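Local coordinates for ABC sugar (Ribose) transporter, periplasmic substrate-binding subunit (Rhodobacter sphaeroides, PDB 3L49), which probably binds a carbohydrate in the periplasm, as the substrate-binding subunit of an ABC-type sugar importer, at residues K6-T11 and P62-E67; I28-R33 and A255-A260; V128-G133 and E161-D166; G193-C198 and I218-V223. All coordinates share one frame; numbering follows the deposited sequence. Where two conformers were deposited one is given.

Interaction 1 of 4, residues K6-T11 and P62-E67; sequences KTIGIT and PDAIIE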
loop_
_atom_site.group_PDB
_atom_site.type_symbol
_atom_site.label_atom_id
_atom_site.label_comp_id
_atom_site.label_asym_id
_atom_site.label_seq_id
_atom_site.Cartn_x
_atom_site.Cartn_y
_atom_site.Cartn_z
ATOM N N LYS A 6 20.065 12.985 -18.289
ATOM C CA LYS A 6 18.724 12.420 -18.405
ATOM C C LYS A 6 17.697 13.141 -17.548
ATOM O O LYS A 6 18.025 13.740 -16.516
ATOM C CB LYS A 6 18.716 10.917 -18.081
ATOM C CG LYS A 6 19.911 10.110 -18.613
ATOM C CD LYS A 6 19.739 9.630 -20.037
ATOM C CE LYS A 6 21.064 9.084 -20.564
ATOM N NZ LYS A 6 20.889 8.273 -21.802
ATOM N N THR A 7 16.449 13.079 -18.001
ATOM C CA THR A 7 15.328 13.649 -17.279
ATOM C C THR A 7 14.325 12.544 -17.016
ATOM O O THR A 7 13.885 11.868 -17.945
ATOM C CB THR A 7 14.643 14.782 -18.077
ATOM O OG1 THR A 7 15.630 15.706 -18.552
ATOM C CG2 THR A 7 13.646 15.524 -17.207
ATOM N N ILE A 8 13.985 12.350 -15.745
ATOM C CA ILE A 8 13.035 11.315 -15.351
ATOM C C ILE A 8 11.815 11.958 -14.720
ATOM O O ILE A 8 11.931 12.695 -13.743
ATOM C CB ILE A 8 13.652 10.291 -14.339
ATOM C CG1 ILE A 8 15.050 9.808 -14.774
ATOM C CG2 ILE A 8 12.682 9.122 -14.053
ATOM C CD1 ILE A 8 15.138 9.121 -16.131
ATOM N N GLY A 9 10.648 11.687 -15.290
ATOM C CA GLY A 9 9.392 12.112 -14.695
ATOM C C GLY A 9 8.890 11.140 -13.639
ATOM O O GLY A 9 9.022 9.928 -13.788
ATOM N N ILE A 10 8.328 11.687 -12.566
ATOM C CA ILE A 10 7.656 10.910 -11.519
ATOM C C ILE A 10 6.195 11.341 -11.450
ATOM O O ILE A 10 5.908 12.533 -11.322
ATOM C CB ILE A 10 8.289 11.156 -10.121
ATOM C CG1 ILE A 10 9.766 10.759 -10.101
ATOM C CG2 ILE A 10 7.511 10.424 -9.011
ATOM C CD1 ILE A 10 10.524 11.484 -9.023
ATOM N N THR A 11 5.279 10.381 -11.545
ATOM C CA THR A 11 3.855 10.656 -11.334
ATOM C C THR A 11 3.258 9.779 -10.214
ATOM O O THR A 11 3.046 8.590 -10.388
ATOM C CB THR A 11 3.007 10.626 -12.669
ATOM O OG1 THR A 11 1.607 10.636 -12.364
ATOM C CG2 THR A 11 3.311 9.401 -13.529
ATOM N N PRO A 62 10.336 12.920 -21.378
ATOM C CA PRO A 62 11.486 12.590 -20.551
ATOM C C PRO A 62 12.138 11.298 -21.042
ATOM O O PRO A 62 11.585 10.608 -21.914
ATOM C CB PRO A 62 10.878 12.405 -19.149
ATOM C CG PRO A 62 9.372 12.426 -19.322
ATOM C CD PRO A 62 9.086 12.412 -20.785
ATOM N N ASP A 63 13.306 10.982 -20.495
ATOM C CA ASP A 63 13.987 9.729 -20.820
ATOM C C ASP A 63 13.268 8.483 -20.261
ATOM O O ASP A 63 13.414 7.394 -20.820
ATOM C CB ASP A 63 15.459 9.777 -20.394
ATOM C CG ASP A 63 16.210 10.951 -21.023
ATOM O OD1 ASP A 63 16.910 10.747 -22.039
ATOM O OD2 ASP A 63 16.081 12.085 -20.517
ATOM N N ALA A 64 12.501 8.658 -19.178
ATOM C CA ALA A 64 11.575 7.637 -18.651
ATOM C C ALA A 64 10.572 8.207 -17.651
ATOM O O ALA A 64 10.782 9.271 -17.073
ATOM C CB ALA A 64 12.334 6.474 -18.012
ATOM N N ILE A 65 9.482 7.476 -17.441
ATOM C CA ILE A 65 8.466 7.846 -16.446
ATOM C C ILE A 65 8.354 6.779 -15.345
ATOM O O ILE A 65 8.328 5.577 -15.640
ATOM C CB ILE A 65 7.098 8.117 -17.132
ATOM C CG1 ILE A 65 7.180 9.408 -17.961
ATOM C CG2 ILE A 65 5.942 8.198 -16.106
ATOM C CD1 ILE A 65 6.010 9.629 -18.925
ATOM N N ILE A 66 8.332 7.222 -14.083
ATOM C CA ILE A 66 7.989 6.340 -12.962
ATOM C C ILE A 66 6.615 6.676 -12.409
ATOM O O ILE A 66 6.356 7.794 -11.983
ATOM C CB ILE A 66 9.013 6.364 -11.802
ATOM C CG1 ILE A 66 10.459 6.337 -12.310
ATOM C CG2 ILE A 66 8.770 5.172 -10.892
ATOM C CD1 ILE A 66 11.495 6.409 -11.194
ATOM N N GLU A 67 5.724 5.697 -12.426
ATOM C CA GLU A 67 4.377 5.901 -11.927
ATOM C C GLU A 67 4.266 5.284 -10.528
ATOM O O GLU A 67 4.686 4.155 -10.313
ATOM C CB GLU A 67 3.375 5.276 -12.905
ATOM C CG GLU A 67 1.954 5.825 -12.827
ATOM C CD GLU A 67 1.211 5.384 -11.579
ATOM O OE1 GLU A 67 1.419 4.238 -11.129
ATOM O OE2 GLU A 67 0.433 6.197 -11.043
#
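Asp63 holds its CG anti to its own carbonyl carbon (chi1 -57°), and this rotation swings the carboxylate across to the start of strand 7-11. There OD2 accepts the backbone N-H of Thr7 at 2.7 Å in an almost straight bond (170°), the donor standing above the carboxylate plane. Asp63 N returns a bond to Thr7 O at 2.8 Å, so the backbone of Thr7 is gripped at both its N-H and its C=O by one residue. The Lys6 side chain, bent at chi2 (-86°), crosses that of Asp63 at roughly a right angle, with Lys6 CD 3.6 Å from Asp63 OD1. An alanine in place of Asp63 would take away the acceptor of Thr7 N and would probably loosen the start of the strand pair. Beyond this point the backbones pair in parallel register. Gly9 N donates to Ala64 O, Gly9 O accepts from Ile66 N at 2.8 Å, and Thr11 N continues to Ile66 O. On the face of Ile8 and Ile66, CG2 of Ile8, anti to its backbone N, lies 4.0 Å from Ile66 CG1, and helices 18-33 and 248-263 pack against this face. On the other face Thr11 CG2 sits 3.9 Å from Ile65 CG2, against helix 47-60. The polar ends of Thr11 and Glu67 are tied elsewhere, to Gln50 and Thr94 respectively. Neighbouring parallel strands in a sheet with helices on both faces are typical of the Rossmann-like alpha/beta lobe of periplasmic binding proteins.

Interaction 2 of 4, residues I28-R33 and A255-A260; sequences IAEIER and AVQNVA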
loop_
_atom_site.group_PDB
_atom_site.type_symbol
_atom_site.label_atom_id
_atom_site.label_comp_id
_atom_site.label_asym_id
_atom_site.label_seq_id
_atom_site.Cartn_x
_atom_site.Cartn_y
_atom_site.Cartn_z
ATOM N N ILE A 28 13.108 11.022 -6.017
ATOM C CA ILE A 28 13.692 12.332 -6.316
ATOM C C ILE A 28 15.166 12.351 -5.934
ATOM O O ILE A 28 16.018 12.726 -6.750
ATOM C CB ILE A 28 12.928 13.480 -5.597
ATOM C CG1 ILE A 28 11.494 13.605 -6.128
ATOM C CG2 ILE A 28 13.652 14.827 -5.748
ATOM C CD1 ILE A 28 10.595 14.516 -5.271
ATOM N N ALA A 29 15.450 11.909 -4.706
ATOM C CA ALA A 29 16.806 11.873 -4.145
ATOM C C ALA A 29 17.765 11.017 -4.967
ATOM O O ALA A 29 18.916 11.402 -5.181
ATOM C CB ALA A 29 16.769 11.377 -2.706
ATOM N N GLU A 30 17.271 9.869 -5.435
ATOM C CA GLU A 30 18.085 8.938 -6.205
ATOM C C GLU A 30 18.355 9.422 -7.629
ATOM O O GLU A 30 19.465 9.238 -8.145
ATOM C CB GLU A 30 17.480 7.523 -6.189
ATOM C CG GLU A 30 18.472 6.395 -6.541
ATOM C CD GLU A 30 19.742 6.354 -5.655
ATOM O OE1 GLU A 30 19.743 6.901 -4.526
ATOM O OE2 GLU A 30 20.750 5.752 -6.091
ATOM N N ILE A 31 17.351 10.043 -8.248
ATOM C CA ILE A 31 17.505 10.640 -9.576
ATOM C C ILE A 31 18.620 11.683 -9.544
ATOM O O ILE A 31 19.566 11.614 -10.335
ATOM C CB ILE A 31 16.195 11.268 -10.105
ATOM C CG1 ILE A 31 15.179 10.180 -10.455
ATOM C CG2 ILE A 31 16.479 12.096 -11.358
ATOM C CD1 ILE A 31 13.725 10.673 -10.532
ATOM N N GLU A 32 18.516 12.605 -8.590
ATOM C CA GLU A 32 19.487 13.672 -8.417
ATOM C C GLU A 32 20.859 13.154 -8.009
ATOM O O GLU A 32 21.875 13.674 -8.471
ATOM C CB GLU A 32 18.967 14.702 -7.420
ATOM C CG GLU A 32 17.718 15.442 -7.917
ATOM C CD GLU A 32 17.155 16.435 -6.906
ATOM O OE1 GLU A 32 16.141 17.092 -7.231
ATOM O OE2 GLU A 32 17.717 16.560 -5.791
ATOM N N ARG A 33 20.888 12.117 -7.174
ATOM C CA ARG A 33 22.146 11.493 -6.762
ATOM C C ARG A 33 22.929 10.931 -7.951
ATOM O O ARG A 33 24.143 11.126 -8.047
ATOM C CB ARG A 33 21.895 10.387 -5.737
ATOM C CG ARG A 33 23.169 9.820 -5.161
ATOM C CD ARG A 33 22.933 8.638 -4.235
ATOM N NE ARG A 33 22.823 7.334 -4.901
ATOM C CZ ARG A 33 23.833 6.611 -5.388
ATOM N NH1 ARG A 33 25.085 7.051 -5.353
ATOM N NH2 ARG A 33 23.583 5.439 -5.951
ATOM N N ALA A 255 13.679 1.473 -7.737
ATOM C CA ALA A 255 12.962 1.797 -8.963
ATOM C C ALA A 255 13.782 2.694 -9.891
ATOM O O ALA A 255 13.786 2.490 -11.101
ATOM C CB ALA A 255 11.619 2.445 -8.636
ATOM N N VAL A 256 14.488 3.664 -9.311
ATOM C CA VAL A 256 15.320 4.597 -10.074
ATOM C C VAL A 256 16.539 3.887 -10.672
ATOM O O VAL A 256 16.967 4.205 -11.784
ATOM C CB VAL A 256 15.711 5.846 -9.227
ATOM C CG1 VAL A 256 16.635 6.783 -9.999
ATOM C CG2 VAL A 256 14.469 6.599 -8.818
ATOM N N GLN A 257 17.094 2.910 -9.966
ATOM C CA GLN A 257 18.211 2.183 -10.567
ATOM C C GLN A 257 17.781 1.111 -11.556
ATOM O O GLN A 257 18.586 0.674 -12.353
ATOM C CB GLN A 257 19.239 1.675 -9.559
ATOM C CG GLN A 257 18.755 1.493 -8.165
ATOM C CD GLN A 257 19.805 1.901 -7.155
ATOM O OE1 GLN A 257 20.135 1.136 -6.258
ATOM N NE2 GLN A 257 20.342 3.109 -7.302
ATOM N N ASN A 258 16.514 0.715 -11.521
ATOM C CA ASN A 258 15.938 -0.030 -12.634
ATOM C C ASN A 258 15.840 0.843 -13.882
ATOM O O ASN A 258 16.145 0.389 -14.985
ATOM C CB ASN A 258 14.576 -0.607 -12.266
ATOM C CG ASN A 258 14.690 -1.885 -11.464
ATOM O OD1 ASN A 258 15.551 -2.726 -11.736
ATOM N ND2 ASN A 258 13.827 -2.037 -10.465
ATOM N N VAL A 259 15.428 2.097 -13.696
ATOM C CA VAL A 259 15.453 3.093 -14.767
ATOM C C VAL A 259 16.880 3.299 -15.288
ATOM O O VAL A 259 17.137 3.194 -16.487
ATOM C CB VAL A 259 14.879 4.458 -14.301
ATOM C CG1 VAL A 259 14.913 5.466 -15.434
ATOM C CG2 VAL A 259 13.459 4.307 -13.793
ATOM N N ALA A 260 17.803 3.568 -14.370
ATOM C CA ALA A 260 19.199 3.832 -14.710
ATOM C C ALA A 260 19.881 2.636 -15.379
ATOM O O ALA A 260 20.771 2.816 -16.203
ATOM C CB ALA A 260 19.963 4.257 -13.470
#
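The CB of Val256 is directed toward helix 28-33, and the isopropyl group is set against two neighbouring residues there. Its CB meets the aliphatic stem of Glu30, 3.9 Å from Glu30 CG, the two side chains crossing obliquely. Its CG1, anti to the backbone N, reaches past Glu30 to Ile31 CG1 at 3.7 Å, and here the side chains cross at about a right angle. CG2 of Val256 also lies near the same Ile31 carbon, so both methyls straddle it. Glu30 leaves the helix with CG anti to its backbone N and then bends at chi2 (56°), which turns the carboxylate back over its own helix toward Arg33. Arg33 takes hold of it side-on: NE donates to both oxygens and NH2 to OE2 at 2.9 Å, with the carboxylate lying at the edge of the guanidinium, near its plane. This salt bridge should fix the rotation of the carboxylate and partly balance its charge.

The two helices run in broadly the same direction, 36° apart with axes 9.5 Å from each other, and lie side by side on one face of the parallel sheet of an alpha/beta lobe. Ile31 and Val256 also reach the sheet, touching Ile8 and Ile66 respectively, whereas Glu30, Arg33 and Gln257 form the polar side of the groove. Gln257 extends its amide from helix 255-260 with its plane almost perpendicular (82°) to the Glu30 carboxylate, NE2 standing 2.9 Å from Glu30 OE2. Lys253 adds a long, weak ion pair to Glu30 OE1.

Interaction 3 of 4, residues V128-G133 and E161-D166; sequences VLVFNG and EPELRD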
loop_
_atom_site.group_PDB
_atom_site.type_symbol
_atom_site.label_atom_id
_atom_site.label_comp_id
_atom_site.label_asym_id
_atom_site.label_seq_id
_atom_site.Cartn_x
_atom_site.Cartn_y
_atom_site.Cartn_z
ATOM N N VAL A 128 -14.251 -11.513 11.532
ATOM C CA VAL A 128 -13.263 -10.545 11.082
ATOM C C VAL A 128 -13.940 -9.405 10.338
ATOM O O VAL A 128 -14.571 -9.616 9.296
ATOM C CB VAL A 128 -12.177 -11.201 10.161
ATOM C CG1 VAL A 128 -11.252 -10.149 9.539
ATOM C CG2 VAL A 128 -11.350 -12.215 10.925
ATOM N N LEU A 129 -13.790 -8.201 10.882
ATOM C CA LEU A 129 -14.209 -6.980 10.209
ATOM C C LEU A 129 -13.159 -6.556 9.182
ATOM O O LEU A 129 -11.990 -6.392 9.522
ATOM C CB LEU A 129 -14.420 -5.873 11.239
ATOM C CG LEU A 129 -15.102 -4.601 10.737
ATOM C CD1 LEU A 129 -16.474 -4.922 10.137
ATOM C CD2 LEU A 129 -15.207 -3.570 11.858
ATOM N N VAL A 130 -13.584 -6.366 7.933
ATOM C CA VAL A 130 -12.662 -6.105 6.821
ATOM C C VAL A 130 -12.931 -4.768 6.137
ATOM O O VAL A 130 -14.043 -4.503 5.693
ATOM C CB VAL A 130 -12.698 -7.257 5.743
ATOM C CG1 VAL A 130 -11.951 -6.867 4.463
ATOM C CG2 VAL A 130 -12.116 -8.529 6.295
ATOM N N PHE A 131 -11.894 -3.943 6.047
ATOM C CA PHE A 131 -11.936 -2.732 5.247
ATOM C C PHE A 131 -11.365 -3.016 3.862
ATOM O O PHE A 131 -10.195 -3.381 3.734
ATOM C CB PHE A 131 -11.140 -1.622 5.930
ATOM C CG PHE A 131 -11.850 -0.994 7.090
ATOM C CD1 PHE A 131 -11.897 -1.632 8.328
ATOM C CD2 PHE A 131 -12.466 0.244 6.949
ATOM C CE1 PHE A 131 -12.550 -1.051 9.402
ATOM C CE2 PHE A 131 -13.121 0.835 8.014
ATOM C CZ PHE A 131 -13.161 0.189 9.246
ATOM N N ASN A 132 -12.193 -2.844 2.833
ATOM C CA ASN A 132 -11.808 -3.167 1.457
ATOM C C ASN A 132 -12.215 -2.081 0.453
ATOM O O ASN A 132 -12.975 -2.328 -0.486
ATOM C CB ASN A 132 -12.386 -4.539 1.062
ATOM C CG ASN A 132 -11.791 -5.084 -0.227
ATOM O OD1 ASN A 132 -10.667 -4.741 -0.616
ATOM N ND2 ASN A 132 -12.550 -5.934 -0.903
ATOM N N GLY A 133 -11.695 -0.877 0.653
ATOM C CA GLY A 133 -12.084 0.266 -0.159
ATOM C C GLY A 133 -11.083 0.641 -1.231
ATOM O O GLY A 133 -11.245 1.668 -1.906
ATOM N N GLU A 161 -20.315 -9.528 6.984
ATOM C CA GLU A 161 -20.938 -8.806 5.883
ATOM C C GLU A 161 -21.646 -7.565 6.424
ATOM O O GLU A 161 -22.331 -7.646 7.443
ATOM C CB GLU A 161 -21.942 -9.707 5.147
ATOM C CG GLU A 161 -21.433 -11.118 4.814
ATOM C CD GLU A 161 -20.346 -11.141 3.736
ATOM O OE1 GLU A 161 -20.370 -10.282 2.827
ATOM O OE2 GLU A 161 -19.472 -12.034 3.792
ATOM N N PRO A 162 -21.469 -6.405 5.760
ATOM C CA PRO A 162 -20.610 -6.192 4.597
ATOM C C PRO A 162 -19.186 -5.780 4.969
ATOM O O PRO A 162 -18.876 -5.559 6.140
ATOM C CB PRO A 162 -21.315 -5.050 3.854
ATOM C CG PRO A 162 -21.995 -4.259 4.936
ATOM C CD PRO A 162 -22.180 -5.169 6.141
ATOM N N GLU A 163 -18.324 -5.699 3.966
ATOM C CA GLU A 163 -16.999 -5.164 4.167
ATOM C C GLU A 163 -17.113 -3.662 4.166
ATOM O O GLU A 163 -17.876 -3.089 3.391
ATOM C CB GLU A 163 -16.049 -5.621 3.065
ATOM C CG GLU A 163 -15.612 -7.065 3.202
ATOM C CD GLU A 163 -15.237 -7.691 1.876
ATOM O OE1 GLU A 163 -15.374 -8.930 1.771
ATOM O OE2 GLU A 163 -14.816 -6.956 0.945
ATOM N N LEU A 164 -16.354 -3.033 5.051
ATOM C CA LEU A 164 -16.363 -1.592 5.184
ATOM C C LEU A 164 -15.460 -0.970 4.136
ATOM O O LEU A 164 -14.575 -1.638 3.599
ATOM C CB LEU A 164 -15.936 -1.202 6.599
ATOM C CG LEU A 164 -16.918 -1.723 7.652
ATOM C CD1 LEU A 164 -16.521 -1.267 9.041
ATOM C CD2 LEU A 164 -18.347 -1.279 7.334
ATOM N N ARG A 165 -15.714 0.297 3.817
ATOM C CA ARG A 165 -14.903 1.018 2.848
ATOM C C ARG A 165 -13.988 1.999 3.557
ATOM O O ARG A 165 -14.457 3.009 4.093
ATOM C CB ARG A 165 -15.781 1.757 1.828
ATOM C CG ARG A 165 -15.792 1.139 0.437
ATOM C CD ARG A 165 -16.839 0.038 0.294
ATOM N NE ARG A 165 -16.394 -1.004 -0.631
ATOM C CZ ARG A 165 -16.230 -2.285 -0.309
ATOM N NH1 ARG A 165 -15.810 -3.145 -1.229
ATOM N NH2 ARG A 165 -16.493 -2.713 0.921
ATOM N N ASP A 166 -12.692 1.692 3.579
ATOM C CA ASP A 166 -11.706 2.661 4.050
ATOM C C ASP A 166 -11.509 3.713 2.960
ATOM O O ASP A 166 -11.625 3.401 1.775
ATOM C CB ASP A 166 -10.382 2.004 4.518
ATOM C CG ASP A 166 -9.817 0.986 3.530
ATOM O OD1 ASP A 166 -10.586 0.201 2.937
ATOM O OD2 ASP A 166 -8.579 0.952 3.374
HETATM O O HOH W 1 -16.314 -6.800 7.274
#
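At the C-terminal end of strand 126-131, where the sheet of this lobe faces the ligand cleft, the loop after strand 157-159 runs alongside and is joined to it by a single bridge. Leu164 N donates to Val130 O at 2.8 Å, and Asn132 N returns a straighter bond (167°) to Leu164 O. Next to the bridge, a water accepts from Val130 N and donates to Pro162 O. On one side Leu164 lies over the Phe131 ring: its CB stands 3.9 Å from the ring centroid, 16° from the normal, while CD1 reaches onward to Phe131 CZ at 3.7 Å and to the methyls of Leu129. Asp166 CB approaches Phe131 at CD2, its carboxylate plane nearly perpendicular to the ring. Replacing Phe131 by an alanine would remove the ring face under Leu164 and would probably leave the loop less firmly seated on the strand. On the other side Glu163 lies alongside both Val130 and Asn132, pointing the same way. Asn132, with CG anti to its backbone N, donates from ND2 to Glu163 OE2 at 3.1 Å, whereas Glu163 OE1 is held by Tyr144. Asp166 CG takes the crowded position between its backbone N and carbonyl carbon (chi1 48°), which lets OD1 use its syn lone pair to accept from Gly133 N at 2.8 Å. Trp199 NE1 binds OD2, so both oxygens are engaged. The Asp166 side chain lies about 7 Å from a bound unidentified ligand, a setting characteristic of the strand-end loops that line the cleft in periplasmic binding proteins.

Interaction 4 of 4, residues G193-C198 and I218-V223; sequences GAIWAC and IRTYGV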
loop_
_atom_site.group_PDB
_atom_site.type_symbol
_atom_site.label_atom_id
_atom_site.label_comp_id
_atom_site.label_asym_id
_atom_site.label_seq_id
_atom_site.Cartn_x
_atom_site.Cartn_y
_atom_site.Cartn_z
ATOM N N GLY A 193 -13.641 -10.313 16.410
ATOM C CA GLY A 193 -12.386 -10.677 17.054
ATOM C C GLY A 193 -11.158 -10.119 16.389
ATOM O O GLY A 193 -10.070 -10.149 16.968
ATOM N N ALA A 194 -11.329 -9.607 15.176
ATOM C CA ALA A 194 -10.207 -9.075 14.406
ATOM C C ALA A 194 -10.668 -8.003 13.437
ATOM O O ALA A 194 -11.821 -8.000 13.010
ATOM C CB ALA A 194 -9.498 -10.194 13.650
ATOM N N ILE A 195 -9.764 -7.085 13.101
ATOM C CA ILE A 195 -10.029 -6.084 12.071
ATOM C C ILE A 195 -8.846 -6.033 11.103
ATOM O O ILE A 195 -7.687 -5.961 11.523
ATOM C CB ILE A 195 -10.345 -4.664 12.656
ATOM C CG1 ILE A 195 -11.444 -4.727 13.721
ATOM C CG2 ILE A 195 -10.766 -3.695 11.556
ATOM C CD1 ILE A 195 -11.871 -3.362 14.303
ATOM N N TRP A 196 -9.158 -6.077 9.810
ATOM C CA TRP A 196 -8.162 -6.125 8.747
ATOM C C TRP A 196 -8.295 -4.933 7.777
ATOM O O TRP A 196 -9.407 -4.504 7.448
ATOM C CB TRP A 196 -8.305 -7.460 7.978
ATOM C CG TRP A 196 -7.299 -7.647 6.880
ATOM C CD1 TRP A 196 -6.076 -8.239 6.986
ATOM C CD2 TRP A 196 -7.416 -7.214 5.516
ATOM N NE1 TRP A 196 -5.424 -8.204 5.780
ATOM C CE2 TRP A 196 -6.223 -7.580 4.859
ATOM C CE3 TRP A 196 -8.411 -6.551 4.789
ATOM C CZ2 TRP A 196 -5.998 -7.309 3.505
ATOM C CZ3 TRP A 196 -8.183 -6.273 3.442
ATOM C CH2 TRP A 196 -6.987 -6.652 2.818
ATOM N N ALA A 197 -7.153 -4.424 7.311
ATOM C CA ALA A 197 -7.093 -3.540 6.132
ATOM C C ALA A 197 -5.825 -3.806 5.317
ATOM O O ALA A 197 -4.855 -4.364 5.835
ATOM C CB ALA A 197 -7.181 -2.080 6.525
ATOM N N CYS A 198 -5.828 -3.395 4.048
ATOM C CA CYS A 198 -4.681 -3.622 3.163
ATOM C C CYS A 198 -3.575 -2.595 3.417
ATOM O O CYS A 198 -2.503 -2.654 2.808
ATOM C CB CYS A 198 -5.097 -3.626 1.682
ATOM S SG CYS A 198 -5.583 -2.001 1.012
ATOM N N ILE A 218 -10.161 -7.554 20.971
ATOM C CA ILE A 218 -10.110 -7.506 19.514
ATOM C C ILE A 218 -8.749 -6.956 19.103
ATOM O O ILE A 218 -8.232 -6.054 19.753
ATOM C CB ILE A 218 -11.254 -6.637 18.932
ATOM C CG1 ILE A 218 -12.614 -7.180 19.387
ATOM C CG2 ILE A 218 -11.175 -6.550 17.398
ATOM C CD1 ILE A 218 -13.779 -6.258 19.135
ATOM N N ARG A 219 -8.162 -7.525 18.050
ATOM C CA ARG A 219 -6.877 -7.056 17.552
ATOM C C ARG A 219 -6.995 -6.551 16.118
ATOM O O ARG A 219 -7.829 -7.029 15.350
ATOM C CB ARG A 219 -5.802 -8.145 17.678
ATOM C CG ARG A 219 -5.446 -8.544 19.119
ATOM C CD ARG A 219 -4.627 -7.473 19.840
ATOM N NE ARG A 219 -4.195 -7.900 21.173
ATOM C CZ ARG A 219 -4.752 -7.513 22.320
ATOM N NH1 ARG A 219 -5.778 -6.671 22.330
ATOM N NH2 ARG A 219 -4.273 -7.967 23.467
ATOM N N THR A 220 -6.177 -5.559 15.768
ATOM C CA THR A 220 -6.181 -4.997 14.405
ATOM C C THR A 220 -4.921 -5.376 13.632
ATOM O O THR A 220 -3.856 -5.565 14.221
ATOM C CB THR A 220 -6.320 -3.453 14.377
ATOM O OG1 THR A 220 -5.161 -2.850 14.967
ATOM C CG2 THR A 220 -7.591 -2.989 15.092
ATOM N N TYR A 221 -5.055 -5.482 12.309
ATOM C CA TYR A 221 -3.976 -5.940 11.437
ATOM C C TYR A 221 -3.930 -5.120 10.170
ATOM O O TYR A 221 -4.954 -4.919 9.519
ATOM C CB TYR A 221 -4.163 -7.424 11.085
ATOM C CG TYR A 221 -4.193 -8.312 12.304
ATOM C CD1 TYR A 221 -5.383 -8.536 12.989
ATOM C CD2 TYR A 221 -3.024 -8.884 12.802
ATOM C CE1 TYR A 221 -5.417 -9.307 14.130
ATOM C CE2 TYR A 221 -3.046 -9.665 13.946
ATOM C CZ TYR A 221 -4.252 -9.876 14.594
ATOM O OH TYR A 221 -4.310 -10.643 15.717
ATOM N N GLY A 222 -2.736 -4.665 9.803
ATOM C CA GLY A 222 -2.573 -3.874 8.587
ATOM C C GLY A 222 -1.178 -3.980 8.025
ATOM O O GLY A 222 -0.364 -4.761 8.513
ATOM N N VAL A 223 -0.904 -3.172 7.005
ATOM C CA VAL A 223 0.328 -3.258 6.228
ATOM C C VAL A 223 0.901 -1.861 6.049
ATOM O O VAL A 223 0.147 -0.943 5.767
ATOM C CB VAL A 223 0.047 -3.839 4.815
ATOM C CG1 VAL A 223 1.261 -3.666 3.890
ATOM C CG2 VAL A 223 -0.390 -5.307 4.875
#
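Ile195 bonds strand 219-222 through both its N-H and its C=O: its N donates to Arg219 O at 3.0 Å, and its O accepts from Tyr221 N at 2.8 Å, nearly along the C=O axis. Ala197 N follows with a bond to Tyr221 O at 3.2 Å, while the opening bond, Arg219 N to Gly193 O, is weak at 3.4 Å. On one face Ile195 CG1 crosses Ile218 CG2 obliquely at 4.1 Å, and Ile195 CB meets the methyl of Thr220. That methyl is anti to the carbonyl carbon, leaving OG1 in the crowded position between N and C (chi1 66°), where it bonds to Thr207. On the opposite face the Tyr221 ring passes near Ala194, CE1 lying 4.2 Å from Ala194 CB.

Strands 194-197 and 219-222, parallel and 15° apart, belong to a beta-alpha-beta unit whose connection is helix 200-212. That helix packs on the Ile195 face through Met203 and on Ile218 through Leu210.

Further out, Asp121 binds the Tyr221 hydroxyl, and helix 107-122 meets Ala194, Trp196 and Tyr221 through Met118. Past the strands, Val223 CB rests 3.5 Å from Cys198 O, a carbonyl that also takes a weak hydrogen bond from Arg143. Cys198 is tied by a disulfide to Cys140, and the Val223 side chain lies about 5 Å from the bound unidentified ligand.

Overall arrangement
Interactions 1 and 2 share one lobe and interactions 3 and 4 the other, with about 36 Å between the centres of 1 and 4. Interactions 1 and 4 are buried parallel strand pairs, joined chiefly by backbone bonds and, in interaction 1, by a carboxylate bond at the strand entry. Interaction 2 packs two helices on the sheet of interaction 1, Ile31 CD1 meeting Ile10 CD1 at 3.6 Å; it is largely buried, apolar toward the sheet, with charged Arg33 at its exposed edge. Interaction 3, partly buried, lies beside interaction 4 through neighbouring strands 126-131 and 194-197, but combines a short backbone bridge with side-chain polar bonds to an irregular loop. Interactions 3 and 4 both come near the unidentified ligand.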